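Valine-pyruvate aminotransferase (Salmonella typhimurium, PDB 3G7Q) catalyses the pyridoxal 5'-phosphate-dependent transfer of an amino group between valine and pyruvate, probably serving alanine biosynthesis. Local coordinates at residues A320-Y325 and E329-H334. Numbering follows the deposited sequence.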
ATOM      1  N   ALA A 320      17.894 -26.612  20.280  1.00 29.76           N
ATOM      2  CA  ALA A 320      19.021 -27.315  20.895  1.00 30.44           C
ATOM      3  C   ALA A 320      19.978 -26.311  21.572  1.00 30.31           C
ATOM      4  O   ALA A 320      20.487 -26.605  22.647  1.00 31.15           O
ATOM      5  CB  ALA A 320      19.768 -28.164  19.882  1.00 31.03           C
ATOM      6  N   ILE A 321      20.194 -25.152  20.941  1.00 29.89           N
ATOM      7  CA  ILE A 321      21.043 -24.089  21.514  1.00 30.80           C
ATOM      8  C   ILE A 321      20.404 -23.621  22.807  1.00 29.76           C
ATOM      9  O   ILE A 321      21.055 -23.582  23.851  1.00 29.76           O
ATOM     10  CB  ILE A 321      21.256 -22.906  20.542  1.00 31.23           C
ATOM     11  CG1 ILE A 321      22.100 -23.318  19.329  1.00 34.68           C
ATOM     12  CG2 ILE A 321      21.957 -21.720  21.248  1.00 30.30           C
ATOM     13  CD1 ILE A 321      22.132 -22.247  18.199  1.00 34.55           C
ATOM     14  N   ILE A 322      19.114 -23.311  22.760  1.00 28.90           N
ATOM     15  CA  ILE A 322      18.387 -22.862  23.947  1.00 28.35           C
ATOM     16  C   ILE A 322      18.532 -23.858  25.088  1.00 29.30           C
ATOM     17  O   ILE A 322      18.843 -23.488  26.230  1.00 28.67           O
ATOM     18  CB  ILE A 322      16.880 -22.624  23.648  1.00 29.05           C
ATOM     19  CG1 ILE A 322      16.697 -21.414  22.702  1.00 31.07           C
ATOM     20  CG2 ILE A 322      16.074 -22.409  24.959  1.00 28.58           C
ATOM     21  CD1 ILE A 322      15.269 -21.263  22.190  1.00 29.44           C
ATOM     22  N   ARG A 323      18.315 -25.129  24.785  1.00 29.04           N
ATOM     23  CA  ARG A 323      18.369 -26.163  25.822  1.00 27.94           C
ATOM     24  C   ARG A 323      19.766 -26.392  26.431  1.00 27.82           C
ATOM     25  O   ARG A 323      19.877 -26.930  27.547  1.00 30.10           O
ATOM     26  CB  ARG A 323      17.747 -27.443  25.281  1.00 28.93           C
ATOM     27  CG  ARG A 323      16.229 -27.321  25.111  1.00 30.80           C
ATOM     28  CD  ARG A 323      15.549 -27.396  26.446  1.00 32.86           C
ATOM     29  NE  ARG A 323      14.087 -27.174  26.408  1.00 33.22           N
ATOM     30  CZ  ARG A 323      13.404 -26.208  27.010  1.00 34.15           C
ATOM     31  NH1 ARG A 323      14.010 -25.298  27.771  1.00 29.96           N
ATOM     32  NH2 ARG A 323      12.077 -26.195  26.882  1.00 33.91           N
ATOM     33  N   ARG A 324      20.825 -25.966  25.752  1.00 29.38           N
ATOM     34  CA  ARG A 324      22.164 -26.018  26.368  1.00 29.22           C
ATOM     35  C   ARG A 324      22.273 -25.022  27.494  1.00 31.85           C
ATOM     36  O   ARG A 324      23.081 -25.203  28.390  1.00 30.44           O
ATOM     37  CB  ARG A 324      23.257 -25.766  25.358  1.00 28.64           C
ATOM     38  CG  ARG A 324      23.471 -26.984  24.463  1.00 35.27           C
ATOM     39  CD  ARG A 324      24.741 -26.934  23.677  1.00 41.89           C
ATOM     40  NE  ARG A 324      24.647 -26.111  22.499  1.00 49.91           N
ATOM     41  CZ  ARG A 324      25.289 -24.962  22.300  1.00 53.83           C
ATOM     42  NH1 ARG A 324      26.130 -24.428  23.194  1.00 51.66           N
ATOM     43  NH2 ARG A 324      25.095 -24.348  21.148  1.00 52.91           N
ATOM     44  N   TYR A 325      21.442 -23.979  27.456  1.00 29.60           N
ATOM     45  CA  TYR A 325      21.490 -22.887  28.461  1.00 27.29           C
ATOM     46  C   TYR A 325      20.332 -22.827  29.422  1.00 29.43           C
ATOM     47  O   TYR A 325      20.500 -22.314  30.546  1.00 28.75           O
ATOM     48  CB  TYR A 325      21.584 -21.537  27.732  1.00 31.21           C
ATOM     49  CG  TYR A 325      22.900 -21.315  27.029  1.00 28.37           C
ATOM     50  CD1 TYR A 325      23.980 -20.778  27.715  1.00 34.37           C
ATOM     51  CD2 TYR A 325      23.084 -21.676  25.672  1.00 28.69           C
ATOM     52  CE1 TYR A 325      25.188 -20.587  27.092  1.00 33.32           C
ATOM     53  CE2 TYR A 325      24.306 -21.515  25.060  1.00 35.98           C
ATOM     54  CZ  TYR A 325      25.351 -20.940  25.776  1.00 36.66           C
ATOM     55  OH  TYR A 325      26.585 -20.733  25.195  1.00 34.83           O
ATOM     56  N   GLU A 329      12.727 -25.884  33.564  1.00 28.87           N
ATOM     57  CA  GLU A 329      12.525 -25.188  34.844  1.00 29.02           C
ATOM     58  C   GLU A 329      12.662 -23.673  34.714  1.00 31.00           C
ATOM     59  O   GLU A 329      12.211 -22.962  35.593  1.00 33.86           O
ATOM     60  CB  GLU A 329      13.488 -25.705  35.944  1.00 31.17           C
ATOM     61  CG  GLU A 329      13.197 -27.202  36.171  1.00 37.02           C
ATOM     62  CD  GLU A 329      13.759 -27.798  37.435  1.00 50.03           C
ATOM     63  OE1 GLU A 329      14.672 -27.208  38.036  1.00 44.30           O
ATOM     64  OE2 GLU A 329      13.287 -28.905  37.807  1.00 58.38           O
ATOM     65  N   ARG A 330      13.280 -23.201  33.634  0.50 30.92           N
ATOM     66  CA  ARG A 330      13.483 -21.768  33.411  0.50 30.96           C
ATOM     67  C   ARG A 330      13.000 -21.262  32.048  0.50 31.82           C
ATOM     68  O   ARG A 330      13.028 -20.058  31.811  0.50 29.45           O
ATOM     69  CB  ARG A 330      14.967 -21.452  33.581  0.50 33.40           C
ATOM     70  CG  ARG A 330      15.483 -21.688  34.998  0.50 29.99           C
ATOM     71  CD  ARG A 330      14.949 -20.682  35.936  0.50 38.00           C
ATOM     72  NE  ARG A 330      15.520 -20.827  37.269  0.50 35.77           N
ATOM     73  CZ  ARG A 330      14.976 -21.477  38.290  0.50 37.67           C
ATOM     74  NH1 ARG A 330      13.806 -22.090  38.195  0.50 35.83           N
ATOM     75  NH2 ARG A 330      15.623 -21.495  39.450  0.50 40.16           N
ATOM     76  N   CYS A 331      12.619 -22.169  31.143  1.00 31.30           N
ATOM     77  CA  CYS A 331      12.083 -21.766  29.836  1.00 29.12           C
ATOM     78  C   CYS A 331      11.253 -22.849  29.167  1.00 31.36           C
ATOM     79  O   CYS A 331      11.782 -23.903  28.798  1.00 30.32           O
ATOM     80  CB  CYS A 331      13.244 -21.371  28.918  1.00 29.97           C
ATOM     81  SG  CYS A 331      12.724 -20.675  27.294  1.00 32.65           S
ATOM     82  N   LEU A 332       9.951 -22.603  29.046  1.00 28.74           N
ATOM     83  CA  LEU A 332       9.053 -23.465  28.289  1.00 28.03           C
ATOM     84  C   LEU A 332       8.941 -22.837  26.887  1.00 30.42           C
ATOM     85  O   LEU A 332       8.847 -21.619  26.748  1.00 32.13           O
ATOM     86  CB  LEU A 332       7.698 -23.605  28.948  1.00 29.12           C
ATOM     87  CG  LEU A 332       7.715 -24.268  30.332  1.00 29.27           C
ATOM     88  CD1 LEU A 332       6.346 -24.261  30.999  1.00 32.16           C
ATOM     89  CD2 LEU A 332       8.237 -25.707  30.232  1.00 31.13           C
ATOM     90  N   ILE A 333       8.941 -23.681  25.873  1.00 30.35           N
ATOM     91  CA  ILE A 333       8.951 -23.241  24.483  1.00 28.78           C
ATOM     92  C   ILE A 333       7.659 -23.685  23.835  1.00 30.13           C
ATOM     93  O   ILE A 333       7.312 -24.861  23.880  1.00 28.88           O
ATOM     94  CB  ILE A 333      10.149 -23.865  23.752  1.00 30.67           C
ATOM     95  CG1 ILE A 333      11.485 -23.465  24.425  1.00 31.35           C
ATOM     96  CG2 ILE A 333      10.169 -23.435  22.266  1.00 31.80           C
ATOM     97  CD1 ILE A 333      12.738 -24.222  23.850  1.00 30.32           C
ATOM     98  N   HIS A 334       6.916 -22.770  23.217  1.00 28.12           N
ATOM     99  CA  HIS A 334       5.690 -23.216  22.547  1.00 27.17           C
ATOM    100  C   HIS A 334       6.108 -24.200  21.460  1.00 29.51           C
ATOM    101  O   HIS A 334       7.107 -23.983  20.766  1.00 30.81           O
ATOM    102  CB  HIS A 334       4.907 -22.075  21.909  1.00 28.61           C
ATOM    103  CG  HIS A 334       3.517 -22.463  21.511  1.00 28.10           C
ATOM    104  ND1 HIS A 334       3.251 -23.234  20.398  1.00 29.54           N
ATOM    105  CD2 HIS A 334       2.316 -22.223  22.101  1.00 31.32           C
ATOM    106  CE1 HIS A 334       1.941 -23.435  20.309  1.00 29.83           C
ATOM    107  NE2 HIS A 334       1.351 -22.851  21.336  1.00 29.70           N
TER
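R323, in the last turns of helix 299-325, grips the backbone carbonyl of C331 with both terminal nitrogens of its guanidinium. NH1 of R323 stands 2.8 Å from O of C331, and NH2 of R323 lies 3.0 Å from that same oxygen. Because one acceptor is shared, neither bond is straight, and the one from NH2 is the more bent, with an N-H...O angle of 139°. The oxygen lies almost in the guanidinium plane, 4° out of it, so both nitrogens can reach it end-on. A bend at chi2 turns the arginine chain off the helix toward the strand. The same nitrogens have further acceptors: NH1 bonds O of L326 and NH2 bonds O of E163, so this one side chain joins three backbone carbonyls.

I333 covers one face of the guanidinium. Its CD1 lies 3.7 Å from NH2 of R323, toward the rim of the group rather than over its centre. Beyond the arginine the contact is apolar. CG2 of I322 meets CD1 of I333 tip to tip at 4.0 Å, and the same CG2 lies 4.4 Å from SG of C331. I322 and I333 both also touch L342 of strand 341-345, the antiparallel neighbour of strand 332-334.

The short helix and strand segments run nearly antiparallel (164°), since the chain reverses direction between them. R323 bonds carbonyls on both sides of that turn, L326 and C331, consistent with its holding the reversal together. Two N-H groups of a cation would probably polarise the carbonyl of buried C331, right beside the apolar I322-I333 packing.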